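Local coordinates for Sn-glycerol-3-phosphate ABC transporter substrate-binding protein UspB (Mycobacterium tuberculosis, PDB 4MFI) that binds glycerophosphocholine as the extracellular substrate-binding component of an ABC transporter and probably delivers it to the membrane-embedded importer, at residues Thr226-Thr230 with Phe413-Gln417; Thr234-Asn239 with Val409-Phe413; Leu388-Ile394 with Arg419-Leu424; Asn202-Ser207 with Ile395-Glu400. All coordinates share one frame; numbering follows the deposited sequence.

Contact 1 (Thr226-Thr230 with Phe413-Gln417); sequences TLTLT and FTNIQ
Where the short antiparallel pair 222-223 and 226-227 gives way to the loop leading into helix 232-245, helix 409-427 lies against the chain, and Gln417 carries most of the meeting between Leu227, Leu229, Thr230 and that helix. Its CG stands anti to its own backbone N (chi1 -178°) and the chain runs on extended, which carries the amide across to the loop. There OE1 accepts a hydrogen bond from Thr230 N at 3.1 Å, bent at the hydrogen (136°), the donor tilted 32° from the carbonyl plane; Leu229 N lies 2.9 Å from the same OE1. At the other end of the amide, Gln417 NE2 donates to a water 3.1 Å away, which lies close to Thr230 OG1, so that both ends of the amide face the loop. Leu227 and this glutamine run alongside each other head to tail, Leu227 CB 3.6 Å from Gln417 CD. Deeper in, Leu229 CD1 packs on Ile416 CG2 at 3.7 Å, and Leu229 CD2 covers one face of the Phe413 ring. Leu229 O is buried beside Phe413 CD2 (3.3 Å) and has no polar partner. The side chains of Thr230 and Thr414 cross at about a right angle, Thr230 CG2 lying against Thr414 OG1, which turns back to Thr410 O in its own helix. Leu227 and Leu229 also reach Leu420 one turn on, and Phe413 and Ile416 carry the packing across to helix 391-405.

Contact 2 (Thr234-Asn239 with Val409-Phe413); sequences TIAAGN and VTKTF
Thr234, near the start of helix 232-245, meets the ring of Phe413 with its backbone and its methyl: Thr234 O sits at the ring edge, in plane, 3.6 Å from CE2, and Thr234 CG2 touches the same carbon at 4.0 Å. Its hydroxyl turns to Thr228 O, its stronger partner, with Ala220 O also within bonding reach. Ile235 comes next, its side chain and that of Val409 passing with their ends pointing opposite ways; its CG2 branch lies 3.6 Å from Thr410 OG1 and 4.1 Å from Val409 CG1. One turn later Gly238 brings bare backbone to the interface, where the segment axes approach to 9.8 Å and cross at 120°. Gly238 O lies 3.5 Å from Val409 CG2, and Gly238 CA is 4.1 Å from Phe413 CZ. Asn239 closes the segment by resting its side chain against Val409, whose other methyl, CG1, lies 3.8 Å above the plane of the Phe413 ring, toward its rim. No hydrogen bond joins the two segments, and the contact therefore rests on close fit: methyl groups, a ring and a glycine surface, the amides of Gly238, Asn239 and Phe413 being bonded within their own helices.

Contact 3 (Leu388-Ile394 with Arg419-Leu424); sequences LPGGDRI and RLQVIL
This is an apolar contact between two consecutive helices, in which the turn entering helix 391-405 and that helix's first residues pack on the later part of helix 409-427. Leu388 leads. Its CG points away from its own amide nitrogen (chi1 -167°) toward the other helix, where the two methyls divide the work: CD2 meets Leu420 CD2 at 3.7 Å and Ile423 CG2 at 3.8 Å, whereas CD1 lies 3.9 Å from Leu424 CB. Pro389 lies alongside Ile423, CB to CG2 3.9 Å. From the helix itself Ile394 reaches Ile423 tip to tip, their CD1 atoms 3.6 Å apart, and the same methyl of Ile394 also touches Leu420 CD2. At the solvent-facing border, Arg419 bends at chi3 (57°), bringing its guanidinium over Ile394, with CG2 of the isoleucine against one face. A water at the edge of that group, in its plane, accepts from Arg419 NH2 at 3.1 Å and donates to Ile394 O at 2.9 Å, the one polar bridge among these groups. A type II turn from Leu388 to Gly391 starts the helix: Gly390 takes its third position with positive phi and is also the N-cap. The whole is a helical hairpin, 391-405 followed by 409-427, sealed at its open end by leucines and isoleucines.

Contact 4 (Asn202-Ser207 with Ile395-Glu400); sequences NADLIS and ISAGLE
Two backbone amides of the 202-207 turn are taken up by side chains of helix 391-405, and these hydrogen bonds fix the contact. Ala203 N donates to Glu400 OE2 at 2.9 Å (153° at the hydrogen), meeting that oxygen from 52° above the carboxylate plane; Glu400 gets there with an extended chain. Ser207 N donates to Ser396 OG, also at 2.9 Å, and Ser396 OG and Ser207 OG lie 3.1 Å apart. These two buried hydroxyls share one carbonyl, Asp392 O, and Ser207 OG is further held by Arg385 NE. Within the turn, Asn202 OD1 accepts from Asp204 N at 3.0 Å, an Asx turn, while Asn202 O takes both Leu205 N and Ile206 N, which is consistent with a well-defined turn. Van der Waals packing fills the remainder: Ala203 CB rests 3.5 Å from Glu400 CD, Ile206 CG2 touches Leu399 CB at 3.8 Å, and Ser207 CB meets Ile395 CG2 at the same distance. The turn follows strand 198-201 and opens into helix 206-209, while Ile395 and Leu399 serve both sides, also packing on Leu420 and Phe413 of helix 409-427.

How the contacts relate
Three of the four contacts use helix 409-427: contact 2 at its start, contact 1 next and contact 3 farther along, with centres of contacts 2 and 3 about 17 Å apart. Contacts 1 and 2 share Phe413, and Ile416 CD1 of contact 1 packs 3.4 Å from Gly398 CA of contact 4. Contact 4 uses a different side of helix 391-405, linked to contact 3 by the salt bridge Arg393 NH1 to Asp204 OD1 (3.1 Å). Contact 3 holds the two C-terminal helices together, and contacts 1, 2 and 4 fasten the pair to residues 202-239 of one lobe. All lie on one side of the chain's centre, contact 4 nearest it at about 15 Å.

Contact 1 (Thr226-Thr230 with Phe413-Gln417)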
loop_
_atom_site.group_PDB
_atom_site.type_symbol
_atom_site.label_atom_id
_atom_site.label_comp_id
_atom_site.label_asym_id
_atom_site.label_seq_id
_atom_site.Cartn_x
_atom_site.Cartn_y
_atom_site.Cartn_z
ATOM N N THR A 226 6.053 -3.616 -19.952
ATOM C CA THR A 226 7.433 -3.738 -20.401
ATOM C C THR A 226 8.376 -3.678 -19.205
ATOM O O THR A 226 8.461 -2.664 -18.512
ATOM C CB THR A 226 7.739 -2.639 -21.436
ATOM O OG1 THR A 226 6.874 -2.823 -22.567
ATOM C CG2 THR A 226 9.193 -2.686 -21.885
ATOM N N LEU A 227 9.064 -4.784 -18.949
ATOM C CA LEU A 227 9.957 -4.860 -17.799
ATOM C C LEU A 227 11.179 -3.965 -17.998
ATOM O O LEU A 227 11.727 -3.870 -19.105
ATOM C CB LEU A 227 10.356 -6.308 -17.534
ATOM C CG LEU A 227 9.183 -7.262 -17.259
ATOM C CD1 LEU A 227 9.677 -8.684 -17.092
ATOM C CD2 LEU A 227 8.400 -6.835 -16.036
ATOM N N THR A 228 11.588 -3.285 -16.932
ATOM C CA THR A 228 12.646 -2.279 -17.026
ATOM C C THR A 228 13.660 -2.412 -15.889
ATOM O O THR A 228 14.361 -1.455 -15.561
ATOM C CB THR A 228 12.073 -0.831 -17.066
ATOM O OG1 THR A 228 11.222 -0.598 -15.937
ATOM C CG2 THR A 228 11.270 -0.597 -18.335
ATOM N N LEU A 229 13.742 -3.598 -15.293
ATOM C CA LEU A 229 14.714 -3.846 -14.236
ATOM C C LEU A 229 16.155 -3.700 -14.726
ATOM O O LEU A 229 17.046 -3.352 -13.950
ATOM C CB LEU A 229 14.517 -5.240 -13.643
ATOM C CG LEU A 229 13.321 -5.402 -12.714
ATOM C CD1 LEU A 229 13.018 -6.862 -12.514
ATOM C CD2 LEU A 229 13.598 -4.747 -11.367
ATOM N N THR A 230 16.392 -3.969 -16.007
ATOM C CA THR A 230 17.757 -3.921 -16.521
ATOM C C THR A 230 18.099 -2.596 -17.194
ATOM O O THR A 230 19.192 -2.443 -17.757
ATOM C CB THR A 230 18.024 -5.069 -17.500
ATOM O OG1 THR A 230 17.057 -5.026 -18.558
ATOM C CG2 THR A 230 17.933 -6.414 -16.777
ATOM N N PHE A 413 19.224 -8.332 -11.062
ATOM C CA PHE A 413 18.112 -7.748 -11.812
ATOM C C PHE A 413 17.901 -8.427 -13.173
ATOM O O PHE A 413 16.764 -8.580 -13.623
ATOM C CB PHE A 413 18.285 -6.233 -11.993
ATOM C CG PHE A 413 17.982 -5.419 -10.751
ATOM C CD1 PHE A 413 17.735 -6.030 -9.528
ATOM C CD2 PHE A 413 17.920 -4.034 -10.822
ATOM C CE1 PHE A 413 17.445 -5.264 -8.395
ATOM C CE2 PHE A 413 17.639 -3.266 -9.704
ATOM C CZ PHE A 413 17.399 -3.879 -8.485
ATOM N N THR A 414 18.988 -8.838 -13.823
ATOM C CA THR A 414 18.887 -9.526 -15.107
ATOM C C THR A 414 18.216 -10.890 -14.963
ATOM O O THR A 414 17.326 -11.232 -15.750
ATOM C CB THR A 414 20.271 -9.673 -15.769
ATOM O OG1 THR A 414 20.832 -8.369 -15.982
ATOM C CG2 THR A 414 20.174 -10.410 -17.095
ATOM N N ASN A 415 18.635 -11.662 -13.960
ATOM C CA ASN A 415 18.030 -12.969 -13.679
ATOM C C ASN A 415 16.558 -12.816 -13.341
ATOM O O ASN A 415 15.710 -13.562 -13.830
ATOM C CB ASN A 415 18.759 -13.697 -12.525
ATOM C CG ASN A 415 17.975 -14.920 -11.980
ATOM O OD1 ASN A 415 18.062 -16.020 -12.534
ATOM N ND2 ASN A 415 17.229 -14.730 -10.881
ATOM N N ILE A 416 16.258 -11.850 -12.484
ATOM C CA ILE A 416 14.878 -11.628 -12.081
ATOM C C ILE A 416 14.025 -11.220 -13.269
ATOM O O ILE A 416 12.915 -11.734 -13.439
ATOM C CB ILE A 416 14.784 -10.598 -10.961
ATOM C CG1 ILE A 416 15.306 -11.214 -9.667
ATOM C CG2 ILE A 416 13.353 -10.111 -10.790
ATOM C CD1 ILE A 416 15.488 -10.211 -8.582
ATOM N N GLN A 417 14.537 -10.318 -14.109
ATOM C CA GLN A 417 13.757 -9.890 -15.270
ATOM C C GLN A 417 13.427 -11.056 -16.204
ATOM O O GLN A 417 12.312 -11.143 -16.717
ATOM C CB GLN A 417 14.437 -8.745 -16.037
ATOM C CG GLN A 417 13.600 -8.276 -17.225
ATOM C CD GLN A 417 13.900 -6.856 -17.672
ATOM O OE1 GLN A 417 14.154 -5.976 -16.860
ATOM N NE2 GLN A 417 13.828 -6.623 -18.974
HETATM O O HOH W 1 15.006 -3.730 -19.288
#

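Contact 2 (Thr234-Asn239 with Val409-Phe413)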
loop_
_atom_site.group_PDB
_atom_site.type_symbol
_atom_site.label_atom_id
_atom_site.label_comp_id
_atom_site.label_asym_id
_atom_site.label_seq_id
_atom_site.Cartn_x
_atom_site.Cartn_y
_atom_site.Cartn_z
ATOM N N THR A 234 17.319 2.032 -13.429
ATOM C CA THR A 234 16.904 1.066 -12.421
ATOM C C THR A 234 18.108 0.382 -11.790
ATOM O O THR A 234 18.174 0.203 -10.571
ATOM C CB THR A 234 15.979 0.018 -13.030
ATOM O OG1 THR A 234 14.916 0.697 -13.707
ATOM C CG2 THR A 234 15.407 -0.887 -11.938
ATOM N N ILE A 235 19.069 -0.003 -12.621
ATOM C CA ILE A 235 20.306 -0.577 -12.100
ATOM C C ILE A 235 21.028 0.427 -11.189
ATOM O O ILE A 235 21.555 0.056 -10.138
ATOM C CB ILE A 235 21.216 -1.080 -13.242
ATOM C CG1 ILE A 235 20.573 -2.308 -13.903
ATOM C CG2 ILE A 235 22.614 -1.414 -12.717
ATOM C CD1 ILE A 235 21.304 -2.820 -15.094
ATOM N N ALA A 236 21.021 1.702 -11.566
ATOM C CA ALA A 236 21.633 2.737 -10.736
ATOM C C ALA A 236 20.947 2.856 -9.372
ATOM O O ALA A 236 21.621 2.982 -8.346
ATOM C CB ALA A 236 21.637 4.070 -11.459
ATOM N N ALA A 237 19.613 2.820 -9.356
ATOM C CA ALA A 237 18.875 2.825 -8.093
ATOM C C ALA A 237 19.216 1.591 -7.259
ATOM O O ALA A 237 19.391 1.681 -6.039
ATOM C CB ALA A 237 17.378 2.912 -8.344
ATOM N N GLY A 238 19.328 0.440 -7.916
ATOM C CA GLY A 238 19.748 -0.780 -7.238
ATOM C C GLY A 238 21.115 -0.632 -6.590
ATOM O O GLY A 238 21.339 -1.092 -5.463
ATOM N N ASN A 239 22.037 0.018 -7.294
ATOM C CA ASN A 239 23.366 0.255 -6.747
ATOM C C ASN A 239 23.386 1.282 -5.623
ATOM O O ASN A 239 24.182 1.165 -4.705
ATOM C CB ASN A 239 24.358 0.609 -7.855
ATOM C CG ASN A 239 24.829 -0.618 -8.608
ATOM O OD1 ASN A 239 24.659 -0.731 -9.817
ATOM N ND2 ASN A 239 25.413 -1.560 -7.879
ATOM N N VAL A 409 24.059 -6.168 -8.500
ATOM C CA VAL A 409 22.779 -5.629 -8.959
ATOM C C VAL A 409 22.441 -6.036 -10.396
ATOM O O VAL A 409 21.333 -6.487 -10.667
ATOM C CB VAL A 409 22.720 -4.093 -8.818
ATOM C CG1 VAL A 409 21.445 -3.542 -9.441
ATOM C CG2 VAL A 409 22.807 -3.701 -7.350
ATOM N N THR A 410 23.383 -5.880 -11.319
ATOM C CA THR A 410 23.109 -6.220 -12.713
ATOM C C THR A 410 22.783 -7.703 -12.881
ATOM O O THR A 410 21.809 -8.057 -13.540
ATOM C CB THR A 410 24.268 -5.800 -13.633
ATOM O OG1 THR A 410 24.387 -4.374 -13.600
ATOM C CG2 THR A 410 24.013 -6.235 -15.068
ATOM N N LYS A 411 23.574 -8.569 -12.260
ATOM C CA LYS A 411 23.312 -10.001 -12.354
ATOM C C LYS A 411 21.946 -10.349 -11.754
ATOM O O LYS A 411 21.160 -11.100 -12.346
ATOM C CB LYS A 411 24.423 -10.789 -11.664
ATOM C CG LYS A 411 24.193 -12.284 -11.645
ATOM C CD LYS A 411 25.189 -12.970 -10.716
ATOM C CE LYS A 411 24.830 -14.427 -10.491
ATOM N NZ LYS A 411 25.029 -15.235 -11.723
ATOM N N THR A 412 21.652 -9.779 -10.591
ATOM C CA THR A 412 20.412 -10.100 -9.891
ATOM C C THR A 412 19.194 -9.601 -10.661
ATOM O O THR A 412 18.256 -10.370 -10.915
ATOM C CB THR A 412 20.423 -9.520 -8.470
ATOM O OG1 THR A 412 21.526 -10.079 -7.747
ATOM C CG2 THR A 412 19.129 -9.842 -7.735
ATOM N N PHE A 413 19.224 -8.332 -11.062
ATOM C CA PHE A 413 18.112 -7.748 -11.812
ATOM C C PHE A 413 17.901 -8.427 -13.173
ATOM O O PHE A 413 16.764 -8.580 -13.623
ATOM C CB PHE A 413 18.285 -6.233 -11.993
ATOM C CG PHE A 413 17.982 -5.419 -10.751
ATOM C CD1 PHE A 413 17.735 -6.030 -9.528
ATOM C CD2 PHE A 413 17.920 -4.034 -10.822
ATOM C CE1 PHE A 413 17.445 -5.264 -8.395
ATOM C CE2 PHE A 413 17.639 -3.266 -9.704
ATOM C CZ PHE A 413 17.399 -3.879 -8.485
#

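Contact 3 (Leu388-Ile394 with Arg419-Leu424)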
loop_
_atom_site.group_PDB
_atom_site.type_symbol
_atom_site.label_atom_id
_atom_site.label_comp_id
_atom_site.label_asym_id
_atom_site.label_seq_id
_atom_site.Cartn_x
_atom_site.Cartn_y
_atom_site.Cartn_z
ATOM N N LEU A 388 1.750 -8.866 -11.961
ATOM C CA LEU A 388 2.527 -10.004 -12.435
ATOM C C LEU A 388 2.622 -10.982 -11.271
ATOM O O LEU A 388 3.106 -10.618 -10.199
ATOM C CB LEU A 388 3.912 -9.507 -12.858
ATOM C CG LEU A 388 4.844 -10.417 -13.666
ATOM C CD1 LEU A 388 5.946 -9.580 -14.297
ATOM C CD2 LEU A 388 5.434 -11.544 -12.812
ATOM N N PRO A 389 2.155 -12.225 -11.466
ATOM C CA PRO A 389 2.079 -13.197 -10.369
ATOM C C PRO A 389 3.397 -13.375 -9.635
ATOM O O PRO A 389 4.418 -13.667 -10.264
ATOM C CB PRO A 389 1.692 -14.500 -11.082
ATOM C CG PRO A 389 0.921 -14.049 -12.268
ATOM C CD PRO A 389 1.600 -12.767 -12.720
ATOM N N GLY A 390 3.364 -13.175 -8.320
ATOM C CA GLY A 390 4.544 -13.266 -7.478
ATOM C C GLY A 390 5.610 -12.193 -7.663
ATOM O O GLY A 390 6.679 -12.288 -7.063
ATOM N N GLY A 391 5.339 -11.172 -8.473
ATOM C CA GLY A 391 6.359 -10.182 -8.770
ATOM C C GLY A 391 6.889 -9.479 -7.528
ATOM O O GLY A 391 8.096 -9.215 -7.401
ATOM N N ASP A 392 5.987 -9.167 -6.605
ATOM C CA ASP A 392 6.400 -8.583 -5.336
ATOM C C ASP A 392 7.391 -9.467 -4.592
ATOM O O ASP A 392 8.393 -8.980 -4.074
ATOM C CB ASP A 392 5.188 -8.290 -4.449
ATOM C CG ASP A 392 4.402 -9.534 -4.087
ATOM O OD1 ASP A 392 4.134 -10.357 -4.989
ATOM O OD2 ASP A 392 4.056 -9.697 -2.893
ATOM N N ARG A 393 7.124 -10.771 -4.564
ATOM C CA ARG A 393 7.946 -11.696 -3.796
ATOM C C ARG A 393 9.289 -11.968 -4.476
ATOM O O ARG A 393 10.330 -12.075 -3.816
ATOM C CB ARG A 393 7.189 -13.008 -3.572
ATOM C CG ARG A 393 5.815 -12.848 -2.891
ATOM C CD ARG A 393 5.900 -12.232 -1.501
ATOM N NE ARG A 393 6.876 -12.916 -0.651
ATOM C CZ ARG A 393 7.072 -12.636 0.635
ATOM N NH1 ARG A 393 6.347 -11.696 1.231
ATOM N NH2 ARG A 393 7.991 -13.296 1.329
ATOM N N ILE A 394 9.256 -12.094 -5.796
ATOM C CA ILE A 394 10.466 -12.368 -6.566
ATOM C C ILE A 394 11.400 -11.150 -6.570
ATOM O O ILE A 394 12.608 -11.275 -6.354
ATOM C CB ILE A 394 10.107 -12.806 -8.004
ATOM C CG1 ILE A 394 9.339 -14.134 -7.966
ATOM C CG2 ILE A 394 11.350 -12.902 -8.878
ATOM C CD1 ILE A 394 8.710 -14.523 -9.297
ATOM N N ARG A 419 13.077 -14.224 -15.348
ATOM C CA ARG A 419 12.060 -15.035 -14.679
ATOM C C ARG A 419 10.688 -14.379 -14.724
ATOM O O ARG A 419 9.677 -15.046 -14.967
ATOM C CB ARG A 419 12.482 -15.337 -13.238
ATOM C CG ARG A 419 13.668 -16.311 -13.205
ATOM C CD ARG A 419 14.358 -16.355 -11.882
ATOM N NE ARG A 419 13.450 -16.710 -10.805
ATOM C CZ ARG A 419 13.519 -16.188 -9.588
ATOM N NH1 ARG A 419 12.655 -16.560 -8.662
ATOM N NH2 ARG A 419 14.449 -15.280 -9.304
ATOM N N LEU A 420 10.657 -13.076 -14.483
ATOM C CA LEU A 420 9.403 -12.326 -14.520
ATOM C C LEU A 420 8.800 -12.307 -15.923
ATOM O O LEU A 420 7.578 -12.373 -16.081
ATOM C CB LEU A 420 9.616 -10.893 -14.027
ATOM C CG LEU A 420 10.000 -10.714 -12.552
ATOM C CD1 LEU A 420 10.161 -9.228 -12.243
ATOM C CD2 LEU A 420 8.978 -11.347 -11.625
ATOM N N GLN A 421 9.649 -12.209 -16.946
ATOM C CA GLN A 421 9.168 -12.184 -18.325
ATOM C C GLN A 421 8.453 -13.492 -18.663
ATOM O O GLN A 421 7.373 -13.486 -19.260
ATOM C CB GLN A 421 10.325 -11.954 -19.301
ATOM C CG GLN A 421 9.851 -11.693 -20.724
ATOM C CD GLN A 421 9.195 -10.345 -20.852
ATOM O OE1 GLN A 421 9.812 -9.321 -20.564
ATOM N NE2 GLN A 421 7.935 -10.330 -21.284
ATOM N N VAL A 422 9.058 -14.612 -18.272
ATOM C CA VAL A 422 8.455 -15.919 -18.506
ATOM C C VAL A 422 7.102 -16.037 -17.801
ATOM O O VAL A 422 6.118 -16.472 -18.402
ATOM C CB VAL A 422 9.409 -17.050 -18.077
ATOM C CG1 VAL A 422 8.692 -18.389 -18.056
ATOM C CG2 VAL A 422 10.602 -17.109 -19.013
ATOM N N ILE A 423 7.038 -15.615 -16.541
ATOM C CA ILE A 423 5.783 -15.694 -15.790
ATOM C C ILE A 423 4.713 -14.785 -16.403
ATOM O O ILE A 423 3.565 -15.191 -16.580
ATOM C CB ILE A 423 5.997 -15.357 -14.297
ATOM C CG1 ILE A 423 6.802 -16.473 -13.620
ATOM C CG2 ILE A 423 4.650 -15.176 -13.574
ATOM C CD1 ILE A 423 7.349 -16.091 -12.262
ATOM N N LEU A 424 5.095 -13.558 -16.732
ATOM C CA LEU A 424 4.169 -12.609 -17.337
ATOM C C LEU A 424 3.586 -13.151 -18.644
ATOM O O LEU A 424 2.370 -13.126 -18.855
ATOM C CB LEU A 424 4.893 -11.288 -17.608
ATOM C CG LEU A 424 4.015 -10.153 -18.126
ATOM C CD1 LEU A 424 3.019 -9.717 -17.046
ATOM C CD2 LEU A 424 4.892 -8.989 -18.570
HETATM O O HOH W 2 14.435 -13.452 -6.855
#

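Contact 4 (Asn202-Ser207 with Ile395-Glu400)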
loop_
_atom_site.group_PDB
_atom_site.type_symbol
_atom_site.label_atom_id
_atom_site.label_comp_id
_atom_site.label_asym_id
_atom_site.label_seq_id
_atom_site.Cartn_x
_atom_site.Cartn_y
_atom_site.Cartn_z
ATOM N N ASN A 202 13.085 -6.036 4.933
ATOM C CA ASN A 202 13.498 -7.325 4.380
ATOM C C ASN A 202 12.553 -7.777 3.266
ATOM O O ASN A 202 11.754 -6.979 2.766
ATOM C CB ASN A 202 13.650 -8.388 5.477
ATOM C CG ASN A 202 12.323 -8.797 6.107
ATOM O OD1 ASN A 202 11.236 -8.449 5.630
ATOM N ND2 ASN A 202 12.413 -9.570 7.180
ATOM N N ALA A 203 12.625 -9.048 2.886
ATOM C CA ALA A 203 11.868 -9.523 1.728
ATOM C C ALA A 203 10.352 -9.475 1.903
ATOM O O ALA A 203 9.612 -9.688 0.945
ATOM C CB ALA A 203 12.310 -10.923 1.339
ATOM N N ASP A 204 9.874 -9.215 3.115
ATOM C CA ASP A 204 8.431 -9.082 3.282
ATOM C C ASP A 204 7.858 -7.749 2.803
ATOM O O ASP A 204 6.647 -7.642 2.602
ATOM C CB ASP A 204 8.019 -9.350 4.727
ATOM C CG ASP A 204 7.821 -10.831 5.010
ATOM O OD1 ASP A 204 7.475 -11.586 4.070
ATOM O OD2 ASP A 204 8.003 -11.237 6.175
ATOM N N LEU A 205 8.711 -6.741 2.614
ATOM C CA LEU A 205 8.217 -5.417 2.241
ATOM C C LEU A 205 9.110 -4.617 1.298
ATOM O O LEU A 205 8.703 -3.566 0.805
ATOM C CB LEU A 205 7.948 -4.585 3.498
ATOM C CG LEU A 205 6.861 -3.521 3.384
ATOM C CD1 LEU A 205 5.526 -4.168 3.076
ATOM C CD2 LEU A 205 6.776 -2.718 4.665
ATOM N N ILE A 206 10.322 -5.091 1.038
ATOM C CA ILE A 206 11.286 -4.257 0.325
ATOM C C ILE A 206 10.888 -3.925 -1.126
ATOM O O ILE A 206 11.155 -2.821 -1.589
ATOM C CB ILE A 206 12.728 -4.837 0.410
ATOM C CG1 ILE A 206 13.773 -3.841 -0.112
ATOM C CG2 ILE A 206 12.819 -6.151 -0.349
ATOM C CD1 ILE A 206 13.812 -2.535 0.665
ATOM N N SER A 207 10.223 -4.831 -1.847
ATOM C CA SER A 207 9.804 -4.423 -3.196
ATOM C C SER A 207 8.801 -3.277 -3.157
ATOM O O SER A 207 8.731 -2.479 -4.088
ATOM C CB SER A 207 9.265 -5.578 -4.045
ATOM O OG SER A 207 8.007 -6.028 -3.574
ATOM N N ILE A 395 10.847 -9.961 -6.793
ATOM C CA ILE A 395 11.658 -8.746 -6.706
ATOM C C ILE A 395 12.210 -8.548 -5.288
ATOM O O ILE A 395 13.389 -8.216 -5.110
ATOM C CB ILE A 395 10.869 -7.511 -7.181
ATOM C CG1 ILE A 395 10.559 -7.644 -8.681
ATOM C CG2 ILE A 395 11.648 -6.231 -6.907
ATOM C CD1 ILE A 395 9.532 -6.640 -9.212
ATOM N N SER A 396 11.374 -8.769 -4.275
ATOM C CA SER A 396 11.835 -8.649 -2.895
ATOM C C SER A 396 12.969 -9.609 -2.585
ATOM O O SER A 396 13.917 -9.234 -1.894
ATOM C CB SER A 396 10.704 -8.881 -1.898
ATOM O OG SER A 396 9.852 -7.757 -1.833
ATOM N N ALA A 397 12.870 -10.848 -3.067
ATOM C CA ALA A 397 13.929 -11.814 -2.804
ATOM C C ALA A 397 15.243 -11.354 -3.419
ATOM O O ALA A 397 16.305 -11.514 -2.820
ATOM C CB ALA A 397 13.542 -13.196 -3.326
ATOM N N GLY A 398 15.173 -10.759 -4.607
ATOM C CA GLY A 398 16.368 -10.248 -5.255
ATOM C C GLY A 398 16.982 -9.084 -4.498
ATOM O O GLY A 398 18.196 -9.033 -4.293
ATOM N N LEU A 399 16.145 -8.144 -4.076
ATOM C CA LEU A 399 16.626 -7.023 -3.279
ATOM C C LEU A 399 17.211 -7.500 -1.951
ATOM O O LEU A 399 18.219 -6.962 -1.479
ATOM C CB LEU A 399 15.501 -6.016 -3.050
ATOM C CG LEU A 399 15.100 -5.243 -4.308
ATOM C CD1 LEU A 399 13.744 -4.565 -4.116
ATOM C CD2 LEU A 399 16.173 -4.218 -4.675
ATOM N N GLU A 400 16.602 -8.522 -1.352
ATOM C CA GLU A 400 17.126 -9.038 -0.095
ATOM C C GLU A 400 18.482 -9.722 -0.299
ATOM O O GLU A 400 19.350 -9.638 0.563
ATOM C CB GLU A 400 16.129 -9.974 0.592
ATOM C CG GLU A 400 16.473 -10.221 2.056
ATOM C CD GLU A 400 15.562 -11.241 2.708
ATOM O OE1 GLU A 400 15.650 -12.435 2.347
ATOM O OE2 GLU A 400 14.758 -10.855 3.587
#